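Local atomic coordinates of uncharacterized protein (Pseudomonas aeruginosa, PDB entry 4O5P), a protein that probably hydrolyses membrane phospholipids as Tle1, a toxic effector delivered by the type VI secretion system. Residues 93-101 / 110-118. Residues are numbered along the deposited sequence; the frame is centred on the assembly and turned at random.
Sequences ARLIHASIG and GIFKYYCPG
K113 supplies the two direct hydrogen bonds between helix 93-97 with its following loop and strand 111-116: NZ gives one to I96 O at 2.8 Å and one to S99 O at 2.7 Å. NZ meets each carbonyl at nearly 150° at the oxygen, tilted somewhat out of its plane. With CG wedged between its own backbone N and carbonyl carbon (chi1 80°) and the chain extended beyond, the lysine rises from the strand to the C-terminal end of the helix, where carbonyl oxygens gather and should favour the charged amine. I96 O also accepts from S99 N, which arrives from the opposite face of the carbonyl plane.

The axes run 9.2 Å apart at 157°, nearly antiparallel, while strand 62-71 pairs parallel with 111-116; this is consistent with a beta-alpha-beta crossover of the alpha/beta-hydrolase fold, the superfamily to which the catalytic domain is assigned. Y114 and F112 point from the other side of the strand onto helix 139-162, so the strand is sandwiched between helices.

Apolar packing flanks the lysine on both sides. Toward the C-terminal end of the strand, I96 crosses Y115 at about a right angle, its CG2 4.2 Å from Y115 CB and its CG1 at the ring edge; Y115 OH is bound by D72 and D78 N. Toward the strand's start, I100 CG2 meets I111 CG2 at 3.8 Å.

Water lies between the backbones here: one molecule donates to F112 O at 2.9 Å, another accepts from K113 N and lies within bonding distance of G101 O. G101 CA also lies 3.4 Å from I111 O, a CA-H...O contact.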
ATOM      1  N   ALA A  93      11.504   3.599   4.163  1.00 19.90           N
ATOM      2  CA  ALA A  93      12.820   3.102   4.535  1.00 20.23           C
ATOM      3  C   ALA A  93      13.736   4.275   4.841  1.00 21.90           C
ATOM      4  O   ALA A  93      14.516   4.221   5.790  1.00 18.20           O
ATOM      5  CB  ALA A  93      13.398   2.222   3.444  1.00 18.47           C
ATOM      6  N   ARG A  94      13.626   5.345   4.054  1.00 19.10           N
ATOM      7  CA  ARG A  94      14.410   6.553   4.311  1.00 21.06           C
ATOM      8  C   ARG A  94      14.124   7.129   5.698  1.00 22.56           C
ATOM      9  O   ARG A  94      15.051   7.446   6.436  1.00 20.90           O
ATOM     10  CB  ARG A  94      14.207   7.590   3.191  1.00 18.31           C
ATOM     11  CG  ARG A  94      14.868   7.169   1.878  1.00 17.38           C
ATOM     12  CD  ARG A  94      14.421   8.002   0.687  1.00 18.53           C
ATOM     13  NE  ARG A  94      14.685   7.271  -0.550  1.00 19.20           N
ATOM     14  CZ  ARG A  94      15.768   7.439  -1.310  1.00 22.65           C
ATOM     15  NH1 ARG A  94      16.683   8.346  -0.985  1.00 21.45           N
ATOM     16  NH2 ARG A  94      15.920   6.725  -2.413  1.00 21.20           N
ATOM     17  N   LEU A  95      12.851   7.208   6.075  1.00 20.66           N
ATOM     18  CA  LEU A  95      12.466   7.732   7.386  1.00 17.41           C
ATOM     19  C   LEU A  95      12.898   6.833   8.544  1.00 20.47           C
ATOM     20  O   LEU A  95      13.197   7.329   9.644  1.00 18.69           O
ATOM     21  CB  LEU A  95      10.954   7.959   7.439  1.00 19.75           C
ATOM     22  CG  LEU A  95      10.484   9.126   6.579  1.00 25.93           C
ATOM     23  CD1 LEU A  95       8.967   9.139   6.480  1.00 21.77           C
ATOM     24  CD2 LEU A  95      11.023  10.443   7.153  1.00 20.97           C
ATOM     25  N   ILE A  96      12.922   5.519   8.293  1.00 20.10           N
ATOM     26  CA  ILE A  96      13.436   4.567   9.272  1.00 18.71           C
ATOM     27  C   ILE A  96      14.966   4.708   9.442  1.00 18.94           C
ATOM     28  O   ILE A  96      15.470   4.728  10.561  1.00 19.73           O
ATOM     29  CB  ILE A  96      13.024   3.126   8.916  1.00 20.50           C
ATOM     30  CG1 ILE A  96      11.513   2.945   9.132  1.00 15.90           C
ATOM     31  CG2 ILE A  96      13.795   2.122   9.768  1.00 18.33           C
ATOM     32  CD1 ILE A  96      11.094   3.116  10.590  1.00 17.36           C
ATOM     33  N   HIS A  97      15.692   4.826   8.333  1.00 18.72           N
ATOM     34  CA  HIS A  97      17.128   5.067   8.366  1.00 19.24           C
ATOM     35  C   HIS A  97      17.458   6.319   9.192  1.00 24.99           C
ATOM     36  O   HIS A  97      18.455   6.348   9.908  1.00 22.03           O
ATOM     37  CB  HIS A  97      17.675   5.288   6.951  1.00 21.95           C
ATOM     38  CG  HIS A  97      17.514   4.118   6.034  1.00 23.16           C
ATOM     39  ND1 HIS A  97      17.613   4.232   4.661  1.00 23.73           N
ATOM     40  CD2 HIS A  97      17.283   2.809   6.286  1.00 24.51           C
ATOM     41  CE1 HIS A  97      17.450   3.043   4.110  1.00 21.70           C
ATOM     42  NE2 HIS A  97      17.238   2.165   5.073  1.00 22.84           N
ATOM     43  N   ALA A  98      16.625   7.353   9.062  1.00 22.57           N
ATOM     44  CA  ALA A  98      16.823   8.626   9.768  1.00 23.80           C
ATOM     45  C   ALA A  98      16.170   8.664  11.146  1.00 23.65           C
ATOM     46  O   ALA A  98      16.199   9.700  11.826  1.00 23.57           O
ATOM     47  CB  ALA A  98      16.301   9.788   8.924  1.00 24.54           C
ATOM     48  N   SER A  99      15.562   7.554  11.548  1.00 22.23           N
ATOM     49  CA  SER A  99      14.962   7.458  12.874  1.00 20.66           C
ATOM     50  C   SER A  99      15.958   6.927  13.916  1.00 19.59           C
ATOM     51  O   SER A  99      16.824   6.104  13.614  1.00 23.41           O
ATOM     52  CB  SER A  99      13.698   6.586  12.852  1.00 20.76           C
ATOM     53  OG  SER A  99      12.586   7.273  12.285  1.00 17.35           O
ATOM     54  N   ILE A 100      15.825   7.410  15.141  1.00 23.16           N
ATOM     55  CA  ILE A 100      16.654   6.963  16.255  1.00 22.11           C
ATOM     56  C   ILE A 100      16.070   5.667  16.828  1.00 20.54           C
ATOM     57  O   ILE A 100      14.853   5.487  16.823  1.00 21.29           O
ATOM     58  CB  ILE A 100      16.692   8.068  17.329  1.00 24.68           C
ATOM     59  CG1 ILE A 100      17.272   9.352  16.728  1.00 22.37           C
ATOM     60  CG2 ILE A 100      17.467   7.627  18.571  1.00 25.47           C
ATOM     61  CD1 ILE A 100      16.934  10.613  17.520  1.00 27.73           C
ATOM     62  N   GLY A 101      16.920   4.758  17.300  1.00 25.26           N
ATOM     63  CA  GLY A 101      16.441   3.533  17.925  1.00 23.95           C
ATOM     64  C   GLY A 101      17.271   2.310  17.588  1.00 27.44           C
ATOM     65  O   GLY A 101      16.799   1.174  17.681  1.00 29.89           O
ATOM     66  N   GLY A 110      15.286   3.973  25.843  1.00 27.16           N
ATOM     67  CA  GLY A 110      13.847   3.997  25.634  1.00 24.70           C
ATOM     68  C   GLY A 110      13.370   4.302  24.224  1.00 26.39           C
ATOM     69  O   GLY A 110      12.164   4.423  23.976  1.00 23.04           O
ATOM     70  N   ILE A 111      14.309   4.439  23.295  1.00 26.83           N
ATOM     71  CA  ILE A 111      13.947   4.673  21.909  1.00 25.41           C
ATOM     72  C   ILE A 111      14.243   3.429  21.076  1.00 24.58           C
ATOM     73  O   ILE A 111      15.367   2.912  21.104  1.00 24.24           O
ATOM     74  CB  ILE A 111      14.686   5.894  21.333  1.00 21.96           C
ATOM     75  CG1 ILE A 111      14.369   7.137  22.160  1.00 23.83           C
ATOM     76  CG2 ILE A 111      14.283   6.126  19.880  1.00 23.17           C
ATOM     77  CD1 ILE A 111      15.091   8.383  21.677  1.00 30.11           C
ATOM     78  N   PHE A 112      13.225   2.964  20.343  1.00 21.20           N
ATOM     79  CA  PHE A 112      13.300   1.749  19.525  1.00 21.82           C
ATOM     80  C   PHE A 112      12.810   2.061  18.114  1.00 21.10           C
ATOM     81  O   PHE A 112      11.967   2.942  17.933  1.00 19.84           O
ATOM     82  CB  PHE A 112      12.374   0.673  20.101  1.00 21.44           C
ATOM     83  CG  PHE A 112      12.769   0.196  21.462  1.00 22.47           C
ATOM     84  CD1 PHE A 112      12.390   0.898  22.600  1.00 23.48           C
ATOM     85  CD2 PHE A 112      13.510  -0.972  21.606  1.00 22.27           C
ATOM     86  CE1 PHE A 112      12.772   0.448  23.868  1.00 26.40           C
ATOM     87  CE2 PHE A 112      13.885  -1.423  22.858  1.00 27.73           C
ATOM     88  CZ  PHE A 112      13.522  -0.716  23.990  1.00 23.48           C
ATOM     89  N   LYS A 113      13.326   1.347  17.116  1.00 23.06           N
ATOM     90  CA  LYS A 113      12.766   1.449  15.764  1.00 21.15           C
ATOM     91  C   LYS A 113      12.668   0.076  15.099  1.00 23.68           C
ATOM     92  O   LYS A 113      13.497  -0.818  15.348  1.00 21.25           O
ATOM     93  CB  LYS A 113      13.537   2.458  14.891  1.00 19.57           C
ATOM     94  CG  LYS A 113      14.838   1.963  14.288  1.00 22.48           C
ATOM     95  CD  LYS A 113      15.573   3.130  13.626  1.00 23.38           C
ATOM     96  CE  LYS A 113      16.791   2.673  12.832  1.00 26.85           C
ATOM     97  NZ  LYS A 113      17.528   3.838  12.230  1.00 25.11           N
ATOM     98  N   TYR A 114      11.633  -0.088  14.275  1.00 19.40           N
ATOM     99  CA  TYR A 114      11.346  -1.360  13.641  1.00 19.91           C
ATOM    100  C   TYR A 114      10.960  -1.132  12.188  1.00 21.69           C
ATOM    101  O   TYR A 114      10.249  -0.167  11.869  1.00 20.21           O
ATOM    102  CB  TYR A 114      10.202  -2.066  14.370  1.00 21.58           C
ATOM    103  CG  TYR A 114      10.500  -2.388  15.820  1.00 20.64           C
ATOM    104  CD1 TYR A 114      11.203  -3.533  16.164  1.00 24.47           C
ATOM    105  CD2 TYR A 114      10.063  -1.552  16.843  1.00 21.22           C
ATOM    106  CE1 TYR A 114      11.468  -3.846  17.496  1.00 25.10           C
ATOM    107  CE2 TYR A 114      10.326  -1.844  18.170  1.00 22.52           C
ATOM    108  CZ  TYR A 114      11.031  -2.995  18.488  1.00 25.76           C
ATOM    109  OH  TYR A 114      11.287  -3.293  19.806  1.00 27.13           O
ATOM    110  N   TYR A 115      11.432  -2.010  11.310  1.00 15.29           N
ATOM    111  CA  TYR A 115      11.119  -1.910   9.887  1.00 18.34           C
ATOM    112  C   TYR A 115      10.411  -3.160   9.425  1.00 17.72           C
ATOM    113  O   TYR A 115      10.850  -4.267   9.713  1.00 19.64           O
ATOM    114  CB  TYR A 115      12.397  -1.730   9.051  1.00 18.13           C
ATOM    115  CG  TYR A 115      12.148  -1.888   7.562  1.00 18.92           C
ATOM    116  CD1 TYR A 115      11.614  -0.843   6.807  1.00 19.23           C
ATOM    117  CD2 TYR A 115      12.414  -3.094   6.917  1.00 17.01           C
ATOM    118  CE1 TYR A 115      11.368  -0.991   5.446  1.00 16.42           C
ATOM    119  CE2 TYR A 115      12.167  -3.252   5.566  1.00 15.79           C
ATOM    120  CZ  TYR A 115      11.643  -2.206   4.839  1.00 18.87           C
ATOM    121  OH  TYR A 115      11.417  -2.359   3.494  1.00 16.53           O
ATOM    122  N   CYS A 116       9.320  -2.990   8.693  1.00 19.98           N
ATOM    123  CA  CYS A 116       8.624  -4.130   8.123  1.00 19.12           C
ATOM    124  C   CYS A 116       8.656  -4.067   6.582  1.00 18.87           C
ATOM    125  O   CYS A 116       8.135  -3.117   5.992  1.00 17.33           O
ATOM    126  CB  CYS A 116       7.188  -4.147   8.645  1.00 17.15           C
ATOM    127  SG  CYS A 116       6.189  -5.502   8.033  1.00 18.03           S
ATOM    128  N   PRO A 117       9.265  -5.079   5.930  1.00 14.21           N
ATOM    129  CA  PRO A 117       9.288  -5.141   4.459  1.00 17.55           C
ATOM    130  C   PRO A 117       7.906  -5.180   3.840  1.00 14.18           C
ATOM    131  O   PRO A 117       6.940  -5.630   4.460  1.00 14.70           O
ATOM    132  CB  PRO A 117      10.009  -6.466   4.157  1.00 17.90           C
ATOM    133  CG  PRO A 117      10.079  -7.212   5.461  1.00 18.95           C
ATOM    134  CD  PRO A 117      10.007  -6.198   6.549  1.00 19.03           C
ATOM    135  N   GLY A 118       7.822  -4.736   2.593  1.00 15.70           N
ATOM    136  CA  GLY A 118       6.555  -4.729   1.889  1.00 13.68           C
ATOM    137  C   GLY A 118       6.040  -6.105   1.485  1.00 17.50           C
ATOM    138  O   GLY A 118       6.807  -7.065   1.338  1.00 16.34           O
TER
HETATM  139  O   HOH W   1      12.401   5.722  17.148  1.00 21.39           O
HETATM  140  O   HOH W   2      15.032  -0.732  18.234  1.00 29.24           O